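Local atomic coordinates of leucine-rich Immune Molecule 1 (Anopheles gambiae, PDB entry 3OJA), a protein that probably acts in mosquito innate immunity as a secreted leucine-rich repeat protein with a coiled-coil dimerization region. Residues Asn68-Thr73 with Asn90-Leu95; Asn108-Arg113 with Asn129-Met134; Leu151-Ile156 with Arg339-Leu344. All coordinates share one frame; numbering follows the deposited sequence.

Contact 1. Residues Asn68-Thr73 with Asn90-Leu95. With NAG (2-acetamido-2-deoxy-beta-D-glucopyranose), chain D.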
loop_
_atom_site.group_PDB
_atom_site.type_symbol
_atom_site.label_atom_id
_atom_site.label_comp_id
_atom_site.label_asym_id
_atom_site.label_seq_id
_atom_site.Cartn_x
_atom_site.Cartn_y
_atom_site.Cartn_z
ATOM N N ASN A 68 -0.976 39.943 -34.038
ATOM C CA ASN A 68 0.002 40.745 -33.293
ATOM C C ASN A 68 0.775 39.887 -32.237
ATOM O O ASN A 68 0.930 38.662 -32.346
ATOM C CB ASN A 68 -0.671 41.938 -32.623
ATOM C CG ASN A 68 -0.968 43.082 -33.595
ATOM O OD1 ASN A 68 -0.404 44.161 -33.484
ATOM N ND2 ASN A 68 -1.871 42.847 -34.534
ATOM N N VAL A 69 1.293 40.520 -31.212
ATOM C CA VAL A 69 1.804 39.744 -30.088
ATOM C C VAL A 69 1.169 40.241 -28.826
ATOM O O VAL A 69 1.882 40.542 -27.896
ATOM C CB VAL A 69 3.341 39.818 -29.928
ATOM C CG1 VAL A 69 4.011 39.084 -31.024
ATOM C CG2 VAL A 69 3.797 41.235 -29.889
ATOM N N LEU A 70 -0.160 40.347 -28.803
ATOM C CA LEU A 70 -0.874 40.680 -27.578
ATOM C C LEU A 70 -0.731 39.587 -26.469
ATOM O O LEU A 70 -0.805 38.386 -26.752
ATOM C CB LEU A 70 -2.356 40.857 -27.890
ATOM C CG LEU A 70 -2.823 41.916 -28.867
ATOM C CD1 LEU A 70 -4.245 41.703 -29.084
ATOM C CD2 LEU A 70 -2.628 43.313 -28.332
ATOM N N TYR A 71 -0.536 40.008 -25.213
ATOM C CA TYR A 71 -0.472 39.100 -24.050
ATOM C C TYR A 71 -1.470 39.507 -22.963
ATOM O O TYR A 71 -2.121 40.547 -23.055
ATOM C CB TYR A 71 0.937 39.108 -23.472
ATOM C CG TYR A 71 1.965 38.324 -24.277
ATOM C CD1 TYR A 71 2.314 37.018 -23.907
ATOM C CD2 TYR A 71 2.601 38.893 -25.406
ATOM C CE1 TYR A 71 3.232 36.280 -24.631
ATOM C CE2 TYR A 71 3.542 38.162 -26.145
ATOM C CZ TYR A 71 3.844 36.846 -25.753
ATOM O OH TYR A 71 4.762 36.085 -26.445
ATOM N N GLU A 72 -1.598 38.661 -21.944
ATOM C CA GLU A 72 -2.375 38.972 -20.722
ATOM C C GLU A 72 -3.813 39.385 -21.009
ATOM O O GLU A 72 -4.445 38.776 -21.839
ATOM C CB GLU A 72 -1.660 40.001 -19.833
ATOM C CG GLU A 72 -0.315 39.492 -19.233
ATOM C CD GLU A 72 0.484 40.630 -18.586
ATOM O OE1 GLU A 72 0.172 41.827 -18.826
ATOM O OE2 GLU A 72 1.429 40.331 -17.833
ATOM N N THR A 73 -4.374 40.353 -20.321
ATOM C CA THR A 73 -5.780 40.640 -20.547
ATOM C C THR A 73 -6.015 41.587 -21.755
ATOM O O THR A 73 -5.302 42.575 -21.947
ATOM C CB THR A 73 -6.420 41.282 -19.314
ATOM O OG1 THR A 73 -6.261 40.445 -18.172
ATOM C CG2 THR A 73 -7.871 41.517 -19.534
ATOM N N ASN A 90 -2.596 35.466 -31.301
ATOM C CA ASN A 90 -1.930 36.235 -30.287
ATOM C C ASN A 90 -1.661 35.332 -29.070
ATOM O O ASN A 90 -1.503 34.131 -29.165
ATOM C CB ASN A 90 -2.795 37.428 -29.882
ATOM C CG ASN A 90 -2.849 38.496 -30.954
ATOM O OD1 ASN A 90 -1.973 39.379 -31.044
ATOM N ND2 ASN A 90 -3.875 38.425 -31.779
ATOM N N TYR A 91 -1.611 35.916 -27.901
ATOM C CA TYR A 91 -1.258 35.147 -26.720
ATOM C C TYR A 91 -2.104 35.703 -25.642
ATOM O O TYR A 91 -1.620 35.815 -24.529
ATOM C CB TYR A 91 0.224 35.337 -26.305
ATOM C CG TYR A 91 1.221 34.979 -27.359
ATOM C CD1 TYR A 91 1.697 33.711 -27.473
ATOM C CD2 TYR A 91 1.665 35.891 -28.251
ATOM C CE1 TYR A 91 2.604 33.364 -28.450
ATOM C CE2 TYR A 91 2.574 35.554 -29.239
ATOM C CZ TYR A 91 3.040 34.292 -29.322
ATOM O OH TYR A 91 3.937 33.925 -30.264
ATOM N N VAL A 92 -3.320 36.124 -25.967
ATOM C CA VAL A 92 -4.202 36.704 -24.959
ATOM C C VAL A 92 -4.543 35.618 -23.962
ATOM O O VAL A 92 -4.592 34.466 -24.351
ATOM C CB VAL A 92 -5.505 37.152 -25.582
ATOM C CG1 VAL A 92 -6.441 37.571 -24.528
ATOM C CG2 VAL A 92 -5.255 38.224 -26.472
ATOM N N GLN A 93 -4.801 35.967 -22.702
ATOM C CA GLN A 93 -5.147 34.969 -21.666
ATOM C C GLN A 93 -6.540 35.113 -21.138
ATOM O O GLN A 93 -7.163 34.103 -20.834
ATOM C CB GLN A 93 -4.253 35.055 -20.466
ATOM C CG GLN A 93 -2.878 34.594 -20.675
ATOM C CD GLN A 93 -2.073 34.641 -19.381
ATOM O OE1 GLN A 93 -2.257 33.793 -18.525
ATOM N NE2 GLN A 93 -1.209 35.646 -19.228
ATOM N N GLU A 94 -7.021 36.344 -20.996
ATOM C CA GLU A 94 -8.435 36.574 -20.693
ATOM C C GLU A 94 -8.967 37.637 -21.630
ATOM O O GLU A 94 -8.230 38.507 -22.048
ATOM C CB GLU A 94 -8.605 36.988 -19.253
ATOM C CG GLU A 94 -7.628 36.192 -18.324
ATOM C CD GLU A 94 -7.803 36.470 -16.821
ATOM O OE1 GLU A 94 -8.804 37.150 -16.456
ATOM O OE2 GLU A 94 -6.934 35.999 -16.027
ATOM N N LEU A 95 -10.244 37.546 -21.994
ATOM C CA LEU A 95 -10.790 38.369 -23.068
ATOM C C LEU A 95 -12.142 38.863 -22.670
ATOM O O LEU A 95 -12.986 38.054 -22.321
ATOM C CB LEU A 95 -10.918 37.517 -24.340
ATOM C CG LEU A 95 -11.741 38.074 -25.499
ATOM C CD1 LEU A 95 -11.085 39.339 -25.978
ATOM C CD2 LEU A 95 -11.913 37.046 -26.621
HETATM C C1 NAG D . -0.328 31.214 -20.947
HETATM C C2 NAG D . 1.139 31.683 -20.921
HETATM C C3 NAG D . 1.947 31.308 -19.642
HETATM C C4 NAG D . 1.075 31.519 -18.387
HETATM C C5 NAG D . -0.203 30.707 -18.546
HETATM C C6 NAG D . -1.046 30.832 -17.284
HETATM C C7 NAG D . 2.300 32.194 -23.011
HETATM C C8 NAG D . 3.365 31.736 -23.989
HETATM N N2 NAG D . 1.776 31.263 -22.176
HETATM O O3 NAG D . 3.228 31.960 -19.508
HETATM O O4 NAG D . 1.781 31.245 -17.179
HETATM O O5 NAG D . -0.959 31.181 -19.670
HETATM O O6 NAG D . -2.064 31.804 -17.463
HETATM O O7 NAG D . 1.948 33.395 -23.019
#

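Contact 2. Residues Asn108-Arg113 with Asn129-Met134. With NAG (2-acetamido-2-deoxy-beta-D-glucopyranose), chain D.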
loop_
_atom_site.group_PDB
_atom_site.type_symbol
_atom_site.label_atom_id
_atom_site.label_comp_id
_atom_site.label_asym_id
_atom_site.label_seq_id
_atom_site.Cartn_x
_atom_site.Cartn_y
_atom_site.Cartn_z
ATOM N N ASN A 108 -6.040 30.343 -31.889
ATOM C CA ASN A 108 -4.619 30.423 -31.599
ATOM C C ASN A 108 -4.271 31.503 -30.647
ATOM O O ASN A 108 -3.509 32.401 -30.977
ATOM C CB ASN A 108 -3.826 30.634 -32.846
ATOM C CG ASN A 108 -4.028 29.530 -33.797
ATOM O OD1 ASN A 108 -4.435 28.439 -33.398
ATOM N ND2 ASN A 108 -3.785 29.781 -35.069
ATOM N N ASN A 109 -4.810 31.397 -29.445
ATOM C CA ASN A 109 -4.362 32.223 -28.359
ATOM C C ASN A 109 -3.945 31.373 -27.150
ATOM O O ASN A 109 -3.614 30.191 -27.319
ATOM C CB ASN A 109 -5.435 33.259 -28.052
ATOM C CG ASN A 109 -5.300 34.486 -28.940
ATOM O OD1 ASN A 109 -4.552 35.425 -28.646
ATOM N ND2 ASN A 109 -6.010 34.470 -30.032
ATOM N N ASN A 110 -3.883 31.996 -25.975
ATOM C CA ASN A 110 -3.637 31.311 -24.723
ATOM C C ASN A 110 -4.856 31.551 -23.816
ATOM O O ASN A 110 -4.750 31.709 -22.604
ATOM C CB ASN A 110 -2.365 31.878 -24.109
ATOM C CG ASN A 110 -1.857 31.075 -22.897
ATOM O OD1 ASN A 110 -2.058 29.821 -22.791
ATOM N ND2 ASN A 110 -1.191 31.826 -21.942
ATOM N N ILE A 111 -6.024 31.604 -24.428
ATOM C CA ILE A 111 -7.196 32.080 -23.739
ATOM C C ILE A 111 -7.712 31.051 -22.754
ATOM O O ILE A 111 -7.875 29.854 -23.092
ATOM C CB ILE A 111 -8.320 32.430 -24.740
ATOM C CG1 ILE A 111 -7.918 33.650 -25.580
ATOM C CG2 ILE A 111 -9.565 32.769 -24.050
ATOM C CD1 ILE A 111 -9.036 34.185 -26.564
ATOM N N SER A 112 -8.014 31.514 -21.542
ATOM C CA SER A 112 -8.677 30.668 -20.556
ATOM C C SER A 112 -9.794 31.346 -19.760
ATOM O O SER A 112 -10.153 30.842 -18.754
ATOM C CB SER A 112 -7.631 30.114 -19.589
ATOM O OG SER A 112 -7.056 31.114 -18.764
ATOM N N ARG A 113 -10.292 32.501 -20.176
ATOM C CA ARG A 113 -11.519 33.119 -19.641
ATOM C C ARG A 113 -12.017 34.084 -20.710
ATOM O O ARG A 113 -11.228 34.716 -21.412
ATOM C CB ARG A 113 -11.291 33.991 -18.401
ATOM C CG ARG A 113 -10.780 33.348 -17.163
ATOM C CD ARG A 113 -11.893 32.595 -16.408
ATOM N NE ARG A 113 -11.535 32.337 -15.004
ATOM C CZ ARG A 113 -10.738 31.347 -14.585
ATOM N NH1 ARG A 113 -10.198 30.481 -15.459
ATOM N NH2 ARG A 113 -10.473 31.221 -13.282
ATOM N N ASN A 129 -7.987 26.099 -30.475
ATOM C CA ASN A 129 -6.608 26.154 -29.952
ATOM C C ASN A 129 -6.409 27.185 -28.855
ATOM O O ASN A 129 -5.609 28.089 -28.962
ATOM C CB ASN A 129 -5.601 26.319 -31.090
ATOM C CG ASN A 129 -4.183 26.128 -30.641
ATOM O OD1 ASN A 129 -3.929 25.343 -29.718
ATOM N ND2 ASN A 129 -3.232 26.859 -31.265
ATOM N N ASN A 130 -7.171 27.056 -27.784
ATOM C CA ASN A 130 -6.896 27.816 -26.584
ATOM C C ASN A 130 -6.783 26.921 -25.317
ATOM O O ASN A 130 -6.388 25.743 -25.411
ATOM C CB ASN A 130 -7.941 28.887 -26.422
ATOM C CG ASN A 130 -7.774 29.999 -27.405
ATOM O OD1 ASN A 130 -6.972 30.902 -27.213
ATOM N ND2 ASN A 130 -8.550 29.952 -28.460
ATOM N N LYS A 131 -7.097 27.468 -24.145
ATOM C CA LYS A 131 -6.859 26.732 -22.912
ATOM C C LYS A 131 -8.084 26.787 -22.074
ATOM O O LYS A 131 -7.991 26.854 -20.847
ATOM C CB LYS A 131 -5.740 27.349 -22.099
ATOM C CG LYS A 131 -4.435 27.357 -22.765
ATOM C CD LYS A 131 -3.744 25.999 -22.675
ATOM C CE LYS A 131 -2.418 25.999 -23.472
ATOM N NZ LYS A 131 -1.518 24.823 -23.238
ATOM N N ILE A 132 -9.241 26.816 -22.713
ATOM C CA ILE A 132 -10.483 26.716 -21.959
ATOM C C ILE A 132 -10.467 25.317 -21.347
ATOM O O ILE A 132 -10.029 24.340 -21.986
ATOM C CB ILE A 132 -11.734 26.898 -22.826
ATOM C CG1 ILE A 132 -11.677 28.222 -23.596
ATOM C CG2 ILE A 132 -12.931 26.871 -21.970
ATOM C CD1 ILE A 132 -12.122 29.433 -22.847
ATOM N N THR A 133 -10.903 25.232 -20.096
ATOM C CA THR A 133 -10.856 23.988 -19.331
ATOM C C THR A 133 -12.273 23.619 -18.928
ATOM O O THR A 133 -12.553 22.496 -18.543
ATOM C CB THR A 133 -9.986 24.120 -18.066
ATOM O OG1 THR A 133 -10.619 25.021 -17.142
ATOM C CG2 THR A 133 -8.623 24.641 -18.423
ATOM N N MET A 134 -13.194 24.557 -19.031
ATOM C CA MET A 134 -14.564 24.190 -18.777
ATOM C C MET A 134 -15.466 25.275 -19.313
ATOM O O MET A 134 -15.082 26.418 -19.330
ATOM C CB MET A 134 -14.797 23.986 -17.271
ATOM C CG MET A 134 -14.273 25.125 -16.354
ATOM S SD MET A 134 -14.625 24.905 -14.570
ATOM C CE MET A 134 -14.789 26.635 -14.068
HETATM C C1 NAG D . -0.328 31.214 -20.947
HETATM C C2 NAG D . 1.139 31.683 -20.921
HETATM C C3 NAG D . 1.947 31.308 -19.642
HETATM C C4 NAG D . 1.075 31.519 -18.387
HETATM C C5 NAG D . -0.203 30.707 -18.546
HETATM C C6 NAG D . -1.046 30.832 -17.284
HETATM C C7 NAG D . 2.300 32.194 -23.011
HETATM C C8 NAG D . 3.365 31.736 -23.989
HETATM N N2 NAG D . 1.776 31.263 -22.176
HETATM O O3 NAG D . 3.228 31.960 -19.508
HETATM O O4 NAG D . 1.781 31.245 -17.179
HETATM O O5 NAG D . -0.959 31.181 -19.670
HETATM O O6 NAG D . -2.064 31.804 -17.463
HETATM O O7 NAG D . 1.948 33.395 -23.019
#

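Contact 3. Residues Leu151-Ile156 with Arg339-Leu344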
loop_
_atom_site.group_PDB
_atom_site.type_symbol
_atom_site.label_atom_id
_atom_site.label_comp_id
_atom_site.label_asym_id
_atom_site.label_seq_id
_atom_site.Cartn_x
_atom_site.Cartn_y
_atom_site.Cartn_z
ATOM N N LEU A 151 -14.940 25.272 -30.007
ATOM C CA LEU A 151 -14.025 25.102 -28.897
ATOM C C LEU A 151 -13.061 23.958 -29.193
ATOM O O LEU A 151 -12.539 23.373 -28.269
ATOM C CB LEU A 151 -14.792 24.793 -27.636
ATOM C CG LEU A 151 -15.257 26.048 -26.924
ATOM C CD1 LEU A 151 -16.364 25.881 -25.925
ATOM C CD2 LEU A 151 -14.072 26.568 -26.232
ATOM N N LYS A 152 -12.802 23.645 -30.465
ATOM C CA LYS A 152 -11.867 22.577 -30.764
ATOM C C LYS A 152 -10.474 22.836 -30.174
ATOM O O LYS A 152 -10.065 23.985 -30.007
ATOM C CB LYS A 152 -11.808 22.271 -32.268
ATOM C CG LYS A 152 -10.773 22.886 -33.076
ATOM C CD LYS A 152 -10.753 22.221 -34.447
ATOM C CE LYS A 152 -10.528 23.219 -35.611
ATOM N NZ LYS A 152 -11.549 24.332 -35.768
ATOM N N LEU A 153 -9.736 21.775 -29.862
ATOM C CA LEU A 153 -8.357 21.970 -29.380
ATOM C C LEU A 153 -8.276 22.836 -28.123
ATOM O O LEU A 153 -7.359 23.616 -27.960
ATOM C CB LEU A 153 -7.441 22.557 -30.463
ATOM C CG LEU A 153 -7.104 21.503 -31.503
ATOM C CD1 LEU A 153 -6.515 22.092 -32.721
ATOM C CD2 LEU A 153 -6.159 20.581 -30.893
ATOM N N ASN A 154 -9.225 22.681 -27.221
ATOM C CA ASN A 154 -9.057 23.314 -25.944
ATOM C C ASN A 154 -8.655 22.302 -24.879
ATOM O O ASN A 154 -8.000 21.350 -25.220
ATOM C CB ASN A 154 -10.310 24.087 -25.584
ATOM C CG ASN A 154 -10.294 25.454 -26.173
ATOM O OD1 ASN A 154 -10.106 26.424 -25.487
ATOM N ND2 ASN A 154 -10.424 25.520 -27.461
ATOM N N GLU A 155 -9.005 22.516 -23.611
ATOM C CA GLU A 155 -8.570 21.614 -22.552
ATOM C C GLU A 155 -9.717 21.255 -21.599
ATOM O O GLU A 155 -9.547 21.162 -20.385
ATOM C CB GLU A 155 -7.343 22.185 -21.827
ATOM C CG GLU A 155 -6.080 21.578 -22.410
ATOM C CD GLU A 155 -4.821 22.364 -22.182
ATOM O OE1 GLU A 155 -4.594 22.808 -21.033
ATOM O OE2 GLU A 155 -4.022 22.505 -23.148
ATOM N N ILE A 156 -10.891 21.017 -22.178
ATOM C CA ILE A 156 -12.075 20.712 -21.412
ATOM C C ILE A 156 -12.122 19.234 -21.030
ATOM O O ILE A 156 -11.746 18.377 -21.837
ATOM C CB ILE A 156 -13.282 21.024 -22.263
ATOM C CG1 ILE A 156 -13.329 22.496 -22.581
ATOM C CG2 ILE A 156 -14.552 20.673 -21.542
ATOM C CD1 ILE A 156 -14.069 22.782 -23.892
ATOM N N ARG A 339 -0.277 17.490 -34.391
ATOM C CA ARG A 339 -0.424 17.657 -35.821
ATOM C C ARG A 339 -1.641 18.524 -36.077
ATOM O O ARG A 339 -1.670 19.238 -37.063
ATOM C CB ARG A 339 -0.547 16.325 -36.581
ATOM C CG ARG A 339 0.778 15.671 -36.827
ATOM C CD ARG A 339 0.662 14.358 -37.600
ATOM N NE ARG A 339 1.426 13.291 -36.923
ATOM C CZ ARG A 339 0.871 12.257 -36.273
ATOM N NH1 ARG A 339 -0.464 12.105 -36.228
ATOM N NH2 ARG A 339 1.649 11.359 -35.668
ATOM N N GLU A 340 -2.653 18.462 -35.213
ATOM C CA GLU A 340 -3.860 19.232 -35.471
ATOM C C GLU A 340 -3.581 20.660 -35.136
ATOM O O GLU A 340 -4.042 21.531 -35.826
ATOM C CB GLU A 340 -5.070 18.733 -34.681
ATOM C CG GLU A 340 -5.814 17.567 -35.340
ATOM C CD GLU A 340 -6.671 17.972 -36.540
ATOM O OE1 GLU A 340 -7.306 19.062 -36.517
ATOM O OE2 GLU A 340 -6.716 17.172 -37.508
ATOM N N ILE A 341 -2.784 20.900 -34.107
ATOM C CA ILE A 341 -2.496 22.257 -33.701
ATOM C C ILE A 341 -1.689 22.949 -34.751
ATOM O O ILE A 341 -1.977 24.067 -35.086
ATOM C CB ILE A 341 -1.716 22.334 -32.399
ATOM C CG1 ILE A 341 -2.623 21.991 -31.223
ATOM C CG2 ILE A 341 -1.170 23.730 -32.201
ATOM C CD1 ILE A 341 -1.953 22.046 -29.911
ATOM N N ASP A 342 -0.653 22.300 -35.250
ATOM C CA ASP A 342 0.181 22.866 -36.305
ATOM C C ASP A 342 -0.674 23.120 -37.541
ATOM O O ASP A 342 -0.678 24.206 -38.107
ATOM C CB ASP A 342 1.314 21.899 -36.664
ATOM C CG ASP A 342 2.231 21.562 -35.465
ATOM O OD1 ASP A 342 2.078 22.167 -34.356
ATOM O OD2 ASP A 342 3.109 20.666 -35.662
ATOM N N ALA A 343 -1.404 22.103 -37.960
ATOM C CA ALA A 343 -2.312 22.239 -39.067
ATOM C C ALA A 343 -3.117 23.509 -38.892
ATOM O O ALA A 343 -3.227 24.327 -39.796
ATOM C CB ALA A 343 -3.218 21.081 -39.108
ATOM N N LEU A 344 -3.669 23.686 -37.705
ATOM C CA LEU A 344 -4.530 24.826 -37.439
ATOM C C LEU A 344 -3.770 26.128 -37.404
ATOM O O LEU A 344 -4.217 27.112 -37.969
ATOM C CB LEU A 344 -5.238 24.652 -36.122
ATOM C CG LEU A 344 -6.332 25.656 -35.998
ATOM C CD1 LEU A 344 -7.407 25.021 -35.223
ATOM C CD2 LEU A 344 -5.763 26.865 -35.309
#

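Contact 1. Residues Asn68-Thr73 with Asn90-Leu95
Tyr71 and Tyr91 lie face to face in an offset stack, their side chains pointing the same way, with centroids 4.5 Å apart and planes only 7° from parallel. The slip between the rings puts Tyr71 OH over the centre of the Tyr91 ring, while CB of Tyr91 sits over the face of Tyr71 near its rim, a CH-pi contact 3.7 Å from the centroid. In both, CG stands anti to the carbonyl carbon, which helps the two rings run in step. The acetamido O7 of the NAG comes up at the edge of Tyr71, 3.5 Å from Tyr71 CE1.

One of the hydrogen bonds comes from the side chain of Asn90, which reaches across to the backbone of Leu70. Its OD1 accepts Leu70 N at 3.0 Å in a fairly straight bond, and its ND2 is given to Leu87 O in its own turn. On the backbone, Gln93 N bonds to Glu72 O at 3.0 Å with an N-H...O angle of 172°, while Tyr91 N to Leu70 O is bent and weak.

Apolar packing is lighter: Leu70 CB approaches Val92 CG2 at 4.2 Å, and CG1 of Val69 meets the edge of the Tyr91 ring.

These are successive turns of the leucine-rich repeat solenoid, the Asn90 side chain bonding to the backbone of the preceding turn. Segment 68-73 leads into strand 73-75, which pairs in parallel with strand 91-97, on which segment 90-95 lies. Helix 354-393 runs along the tyrosine side, where Thr364 OG1 bonds to Tyr71 OH and weakly to Tyr91 OH, and Ile363 packs on Val69.

Contact 2. Residues Asn108-Arg113 with Asn129-Met134
Asn130 extends its side chain beside that of Ile111, the two pointing the same way. Starting at the root, CB of Asn130 lies 3.5 Å from Ile111 O. The first torsion sets CG anti to the carbonyl carbon (chi1 -73°), and this brings CG to within 3.6 Å of Ile111 CB. At the tip the amide divides its work. OD1 accepts Ile111 N at 3.0 Å, the donor tilted 20° from the carbonyl plane; ND2 turns back to Leu127 O, with a weaker bond to Ala106 O. The amide is thus gripped at both ends, and its rotation is fixed.

Directly after it, Lys131 N bonds to Ile111 O at 2.7 Å, so Ile111 is held through both its N-H and its carbonyl. The lysine chain bends at chi2, and its CG passes 3.4 Å from Asn110 OD1. That asparagine carries the N-linked sugar: ND2 is bonded covalently to C1 of the NAG, leaving OD1 on the lysine side of the amide. One residue further along, Ile132 CD1 makes a loose apolar contact with Ile111 CG2. At the opposite end, Asn129 ND2 approaches Asn108 OD1 with the amide planes steeply inclined at 76°, although the oxygen is less surely placed.

Asn109 repeats the role of Asn130 one turn earlier, its OD1 accepting Val92 N and its ND2 bonding to Leu87 O and Ala106 O. Such stacked asparagines, bonding to the backbones of adjacent turns, form the asparagine ladder of a leucine-rich repeat solenoid.

Contact 3. Residues Leu151-Ile156 with Arg339-Leu344
Leu153 lays its two methyl groups against the helix, CD2 touching Ile341 and CD1 reaching both Glu340 and Leu344. The closest of these approaches is CD2 to Ile341 CG1 at 3.8 Å, with the two side chains crossing at a slant. Toward Leu344 the arrangement differs: the leucines slide past each other in opposite directions, and Leu153 CD1 comes to 4.0 Å from Leu344 CD1. The same methyl also rests 4.1 Å from Glu340 CB, beside that residue's backbone carbonyl. One leucine therefore meets three residues spread over a single turn of helix, positions 340, 341 and 344.

Leu344 swings its CG anti to the backbone N (chi1 -167°), which carries CD1 out toward the loop. There it meets Lys152 tip to tip, with the aliphatic CE of the lysine 3.6 Å from Leu344 CD1. The lysine contributes methylene surface here; its charged NZ stands 6.8 Å from Glu340 OE1, too far for a salt bridge.

This is where the leucine-rich repeat solenoid is met by a helix from the predicted coiled coil, 183 residues further along the chain. Helix 326-347 belongs to the dimerization family region, and here it packs back on a repeat loop of its own chain by apolar contact. One turn earlier, Arg337 touches Leu153 and donates to Asn154 O, adding a hydrogen bond beside the apolar contact.

The loop that presents Leu153 is braced from within. Asn154 ND2 bonds to Lys152 O at 3.0 Å, approaching from well above the carbonyl plane, and also to Leu127 O in the preceding turn, while Asn154 OD1 accepts Ile132 N.

Overall arrangement
Contacts 1, 2 and 3 follow one another along the chain and step down the leucine-rich repeat solenoid. The centres of contacts 1 and 2 are about 11 Å apart and those of contacts 2 and 3 about 10 Å apart. Each neighbouring pair touches: Gln93 O meets Ser112 N between the first two, and Ile132 O meets Glu155 N between the last two. Contacts 1 and 3, with centres about 18 Å apart, do not touch. The NAG on Asn110 borders both contact 1 and contact 2. Contact 3 differs in kind, bringing helix 326-347 against the solenoid and so joining the repeats to the coiled-coil region within one chain.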